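Local coordinates for protein MS5a (Brassica napus, PDB 6L77) that is of unknown cellular function but is meiosis-related and has cystatin-like folds that appear to enhance papain in a non-canonical way, at residues A[9-12]-A[13-16]; A[172-175]-A[176-180]. All coordinates share one frame; numbering follows the deposited sequence.

Interaction 1: residues A[9-12]-A[13-16]; sequences DCPL and VVKL
Lys15 N donates to Pro11 O at 3.3 Å, an i to i+4 backbone bond that starts helix 12-29. A second, weak bond reaches the same oxygen, with Val14 N 3.1 Å from Pro11 O. One residue on, Leu16 N binds Leu12 O at 2.9 Å, continuing the same i to i+4 pattern. Pro11 holds the N-cap position, but a proline has no side-chain acceptor, so no capping box forms here.

The side chains pack on two sides of this turn. Cys10 SG lies against the flank of Val14, 3.7 Å from Val14 CG1. It gets there because SG is anti to the Cys10 backbone N (chi1 -175°) and reaches forward over the helix start. The Pro11 ring sits more loosely, with Pro11 CB 4.3 Å from Val14 CG2. Elsewhere on the turn Leu12 and Leu16 cross at a slant, Leu12 CG being 3.9 Å from Leu16 CD1.

This is the N-terminal end of the long helix packed on the sheet of a cystatin-like fold. It is covered by strands 34-45 and 49-60 and by Phe148 of helix 138-150, while Lys15 is exposed. The hydrogen bonds across the turn are all backbone bonds, and the Cys10-Val14 and Leu12-Leu16 contacts are apolar. The main chain thus fixes the turn, and apolar side chains seat it.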
ATOM      1  N   ASP A   9      -4.792  16.982  15.576  1.00 76.47           N
ATOM      2  CA  ASP A   9      -4.890  16.557  14.183  1.00 76.57           C
ATOM      3  C   ASP A   9      -5.004  15.039  14.071  1.00 71.59           C
ATOM      4  O   ASP A   9      -5.040  14.331  15.075  1.00 80.18           O
ATOM      5  CB  ASP A   9      -3.689  17.062  13.379  1.00 84.53           C
ATOM      6  CG  ASP A   9      -2.377  16.920  14.130  1.00 96.58           C
ATOM      7  OD1 ASP A   9      -2.354  16.231  15.171  1.00100.76           O
ATOM      8  OD2 ASP A   9      -1.368  17.510  13.685  1.00101.66           O
ATOM      9  N   CYS A  10      -5.046  14.558  12.857  1.00 56.42           N
ATOM     10  CA  CYS A  10      -5.382  13.177  12.534  1.00 46.31           C
ATOM     11  C   CYS A  10      -4.154  12.278  12.659  1.00 38.18           C
ATOM     12  O   CYS A  10      -3.090  12.625  12.136  1.00 37.19           O
ATOM     13  CB  CYS A  10      -5.936  13.102  11.120  1.00 46.05           C
ATOM     14  SG  CYS A  10      -6.525  11.485  10.656  1.00 46.00           S
ATOM     15  N   PRO A  11      -4.258  11.124  13.326  1.00 37.02           N
ATOM     16  CA  PRO A  11      -3.119  10.192  13.374  1.00 33.76           C
ATOM     17  C   PRO A  11      -2.712   9.728  11.982  1.00 25.78           C
ATOM     18  O   PRO A  11      -3.551   9.514  11.107  1.00 24.91           O
ATOM     19  CB  PRO A  11      -3.646   9.022  14.211  1.00 34.38           C
ATOM     20  CG  PRO A  11      -4.787   9.602  15.001  1.00 35.49           C
ATOM     21  CD  PRO A  11      -5.395  10.657  14.136  1.00 32.57           C
ATOM     22  N   LEU A  12      -1.404   9.547  11.797  1.00 24.21           N
ATOM     23  CA  LEU A  12      -0.895   9.179  10.480  1.00 26.17           C
ATOM     24  C   LEU A  12      -1.493   7.864   9.992  1.00 21.44           C
ATOM     25  O   LEU A  12      -1.793   7.726   8.806  1.00 22.32           O
ATOM     26  CB  LEU A  12       0.631   9.104  10.508  1.00 25.55           C
ATOM     27  CG  LEU A  12       1.337   8.729   9.195  1.00 26.81           C
ATOM     28  CD1 LEU A  12       0.858   9.603   8.047  1.00 32.68           C
ATOM     29  CD2 LEU A  12       2.849   8.843   9.349  1.00 32.72           C
ATOM     30  N   VAL A  13      -1.708   6.895  10.891  1.00 24.34           N
ATOM     31  CA  VAL A  13      -2.225   5.601  10.444  1.00 20.88           C
ATOM     32  C   VAL A  13      -3.600   5.766   9.809  1.00 20.48           C
ATOM     33  O   VAL A  13      -3.931   5.088   8.827  1.00 20.47           O
ATOM     34  CB  VAL A  13      -2.243   4.578  11.607  1.00 22.96           C
ATOM     35  CG1 VAL A  13      -3.224   4.970  12.709  1.00 28.91           C
ATOM     36  CG2 VAL A  13      -2.584   3.186  11.087  1.00 29.95           C
ATOM     37  N   VAL A  14      -4.415   6.687  10.338  1.00 19.83           N
ATOM     38  CA  VAL A  14      -5.745   6.894   9.773  1.00 20.05           C
ATOM     39  C   VAL A  14      -5.640   7.517   8.390  1.00 18.05           C
ATOM     40  O   VAL A  14      -6.367   7.137   7.466  1.00 18.87           O
ATOM     41  CB  VAL A  14      -6.595   7.752  10.729  1.00 20.92           C
ATOM     42  CG1 VAL A  14      -7.930   8.078  10.106  1.00 18.07           C
ATOM     43  CG2 VAL A  14      -6.804   7.015  12.052  1.00 23.58           C
ATOM     44  N   LYS A  15      -4.757   8.508   8.230  1.00 17.30           N
ATOM     45  CA  LYS A  15      -4.560   9.090   6.909  1.00 19.44           C
ATOM     46  C   LYS A  15      -4.081   8.037   5.918  1.00 17.53           C
ATOM     47  O   LYS A  15      -4.564   7.980   4.782  1.00 18.75           O
ATOM     48  CB  LYS A  15      -3.566  10.245   6.990  1.00 25.19           C
ATOM     49  CG  LYS A  15      -3.317  10.901   5.648  1.00 45.77           C
ATOM     50  CD  LYS A  15      -2.322  12.039   5.748  1.00 57.39           C
ATOM     51  CE  LYS A  15      -1.854  12.477   4.371  1.00 57.85           C
ATOM     52  NZ  LYS A  15      -0.834  13.556   4.482  1.00 65.78           N
ATOM     53  N   LEU A  16      -3.159   7.169   6.344  1.00 18.78           N
ATOM     54  CA  LEU A  16      -2.660   6.136   5.438  1.00 21.12           C
ATOM     55  C   LEU A  16      -3.761   5.145   5.071  1.00 19.00           C
ATOM     56  O   LEU A  16      -3.909   4.782   3.900  1.00 16.28           O
ATOM     57  CB  LEU A  16      -1.460   5.422   6.071  1.00 20.74           C
ATOM     58  CG  LEU A  16      -0.177   6.250   6.219  1.00 23.05           C
ATOM     59  CD1 LEU A  16       0.866   5.510   7.056  1.00 25.80           C
ATOM     60  CD2 LEU A  16       0.401   6.621   4.868  1.00 27.35           C
TER

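Interaction 2: residues A[172-175]-A[176-180]; sequences ENVP and RETVL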
ATOM      1  N   GLU A 172       0.916 -14.496 -12.966  1.00 23.06           N
ATOM      2  CA  GLU A 172       0.577 -14.764 -14.351  1.00 28.54           C
ATOM      3  C   GLU A 172       1.379 -13.833 -15.245  1.00 24.60           C
ATOM      4  O   GLU A 172       1.710 -12.705 -14.859  1.00 23.03           O
ATOM      5  CB  GLU A 172      -0.912 -14.546 -14.623  1.00 42.12           C
ATOM      6  CG  GLU A 172      -1.850 -15.224 -13.651  1.00 64.22           C
ATOM      7  CD  GLU A 172      -3.252 -14.654 -13.733  1.00 83.75           C
ATOM      8  OE1 GLU A 172      -3.462 -13.696 -14.514  1.00 84.80           O
ATOM      9  OE2 GLU A 172      -4.141 -15.159 -13.015  1.00 92.86           O
ATOM     10  N   ASN A 173       1.660 -14.314 -16.450  1.00 23.88           N
ATOM     11  CA  ASN A 173       2.445 -13.579 -17.436  1.00 23.70           C
ATOM     12  C   ASN A 173       1.547 -12.550 -18.121  1.00 23.22           C
ATOM     13  O   ASN A 173       0.853 -12.869 -19.089  1.00 27.62           O
ATOM     14  CB  ASN A 173       3.045 -14.552 -18.441  1.00 24.89           C
ATOM     15  CG  ASN A 173       4.053 -13.893 -19.356  1.00 25.69           C
ATOM     16  OD1 ASN A 173       3.996 -12.687 -19.577  1.00 27.91           O
ATOM     17  ND2 ASN A 173       4.971 -14.676 -19.894  1.00 25.80           N
ATOM     18  N   VAL A 174       1.593 -11.302 -17.660  1.00 22.18           N
ATOM     19  CA  VAL A 174       0.666 -10.279 -18.152  1.00 21.76           C
ATOM     20  C   VAL A 174       1.459  -9.073 -18.646  1.00 26.27           C
ATOM     21  O   VAL A 174       2.655  -8.933 -18.341  1.00 21.23           O
ATOM     22  CB  VAL A 174      -0.348  -9.865 -17.059  1.00 23.41           C
ATOM     23  CG1 VAL A 174      -1.165 -11.075 -16.614  1.00 27.42           C
ATOM     24  CG2 VAL A 174       0.358  -9.229 -15.867  1.00 20.15           C
ATOM     25  N   PRO A 175       0.824  -8.174 -19.415  1.00 25.49           N
ATOM     26  CA  PRO A 175       1.533  -6.953 -19.833  1.00 25.06           C
ATOM     27  C   PRO A 175       1.876  -6.089 -18.630  1.00 20.08           C
ATOM     28  O   PRO A 175       1.158  -6.062 -17.628  1.00 19.49           O
ATOM     29  CB  PRO A 175       0.527  -6.246 -20.759  1.00 24.71           C
ATOM     30  CG  PRO A 175      -0.395  -7.320 -21.222  1.00 27.52           C
ATOM     31  CD  PRO A 175      -0.512  -8.251 -20.034  1.00 25.31           C
ATOM     32  N   ARG A 176       2.985  -5.357 -18.754  1.00 21.80           N
ATOM     33  CA  ARG A 176       3.425  -4.463 -17.683  1.00 19.40           C
ATOM     34  C   ARG A 176       2.324  -3.491 -17.275  1.00 18.75           C
ATOM     35  O   ARG A 176       2.157  -3.200 -16.088  1.00 19.18           O
ATOM     36  CB  ARG A 176       4.674  -3.705 -18.141  1.00 22.58           C
ATOM     37  CG  ARG A 176       5.230  -2.662 -17.162  1.00 22.11           C
ATOM     38  CD  ARG A 176       6.559  -2.135 -17.752  1.00 22.91           C
ATOM     39  NE  ARG A 176       7.545  -3.210 -17.687  1.00 23.17           N
ATOM     40  CZ  ARG A 176       8.709  -3.121 -17.059  1.00 26.40           C
ATOM     41  NH1 ARG A 176       9.073  -1.971 -16.499  1.00 27.85           N
ATOM     42  NH2 ARG A 176       9.510  -4.178 -17.005  1.00 24.90           N
ATOM     43  N   GLU A 177       1.556  -2.981 -18.244  0.50 19.00           N
ATOM     44  CA  GLU A 177       0.484  -2.044 -17.916  0.50 20.92           C
ATOM     45  C   GLU A 177      -0.524  -2.667 -16.955  0.50 21.96           C
ATOM     46  O   GLU A 177      -1.042  -1.991 -16.056  0.50 20.51           O
ATOM     47  CB  GLU A 177      -0.216  -1.577 -19.196  0.50 26.70           C
ATOM     48  CG  GLU A 177       0.722  -1.111 -20.295  0.50 27.30           C
ATOM     49  CD  GLU A 177       1.162  -2.250 -21.201  0.50 34.36           C
ATOM     50  OE1 GLU A 177       0.404  -2.598 -22.137  0.50 40.98           O
ATOM     51  OE2 GLU A 177       2.247  -2.812 -20.962  0.50 20.69           O
ATOM     52  N   THR A 178      -0.822  -3.955 -17.137  1.00 20.96           N
ATOM     53  CA  THR A 178      -1.725  -4.648 -16.221  1.00 20.98           C
ATOM     54  C   THR A 178      -1.136  -4.725 -14.822  1.00 24.13           C
ATOM     55  O   THR A 178      -1.853  -4.553 -13.827  1.00 21.98           O
ATOM     56  CB  THR A 178      -2.013  -6.050 -16.755  1.00 21.76           C
ATOM     57  OG1 THR A 178      -2.656  -5.934 -18.028  1.00 25.59           O
ATOM     58  CG2 THR A 178      -2.909  -6.827 -15.800  1.00 26.00           C
ATOM     59  N   VAL A 179       0.171  -4.981 -14.722  1.00 19.66           N
ATOM     60  CA  VAL A 179       0.800  -5.069 -13.406  1.00 18.81           C
ATOM     61  C   VAL A 179       0.628  -3.767 -12.639  1.00 23.56           C
ATOM     62  O   VAL A 179       0.407  -3.768 -11.421  1.00 21.34           O
ATOM     63  CB  VAL A 179       2.283  -5.444 -13.562  1.00 19.97           C
ATOM     64  CG1 VAL A 179       2.955  -5.550 -12.213  1.00 21.48           C
ATOM     65  CG2 VAL A 179       2.418  -6.778 -14.317  1.00 20.40           C
ATOM     66  N   LEU A 180       0.735  -2.635 -13.330  1.00 17.97           N
ATOM     67  CA  LEU A 180       0.708  -1.329 -12.673  1.00 18.61           C
ATOM     68  C   LEU A 180      -0.695  -0.776 -12.449  1.00 24.76           C
ATOM     69  O   LEU A 180      -0.906  -0.028 -11.484  1.00 21.05           O
ATOM     70  CB  LEU A 180       1.507  -0.323 -13.507  1.00 18.48           C
ATOM     71  CG  LEU A 180       3.010  -0.560 -13.521  1.00 23.93           C
ATOM     72  CD1 LEU A 180       3.652   0.038 -14.786  1.00 23.72           C
ATOM     73  CD2 LEU A 180       3.604   0.060 -12.257  1.00 25.41           C
TER
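Val174 CG2 packs on Val179 CG2 at 3.6 Å, the close apolar contact at the start of helix 176-181. This Val174 methyl stands between its own backbone N and carbonyl carbon (chi1 -60° places CG1 beside N), which turns it to the helix. Val174 CG2 also lies 4.1 Å from Thr178 CG2, the two side chains crossing at about a right angle. Val179 is buried, and Val168, Thr170 and Tyr126 of the neighbouring strands touch it.

Pro175 is the N-cap residue. Val179 N donates to Pro175 O at 3.3 Å. Thr178 N binds Pro175 O weakly at 2.9 Å, and Thr178 CB sits 3.3 Å from Pro175 O. The short helix lies in the link from strand 161-170 to strand 186-195 of the antiparallel sheet, in a cystatin-like fold.

The solvent side is looser. Thr178 OG1 lies 3.7 Å from Pro175 CD, beside the exposed ring. A glycine in place of Thr178 would probably open a gap on that flank, with the methyl beside Val174 and the hydroxyl beside the Pro175 ring both gone and Val174 left to pack on Val179. The guanidinium of Arg176 is held elsewhere: NH1 forms a salt bridge with Asp132 and a hydrogen bond with Lys127 O.

In the fold
This chain is the C-terminal part of MS5. From its N terminus it first meets interaction 1, where the loop at 9-12 runs into helix 12-29. That helix leads to strand 34-45, an outermost strand of the antiparallel sheet. Interaction 2 comes much later, in the MS5 family region, where the loop after strand 161-170 enters helix 176-181. Each contact lies within one continuous stretch and closes only a single turn at a helix start. They follow in series and neither nest nor cross. The centres of interaction 1 and interaction 2 are about 32 Å apart, on opposite sides of the chain's centre. Interaction 1 joins the first helix to strand 34-45 and helix 138-150; interaction 2 joins a short helix to strands 124-127 and 161-170.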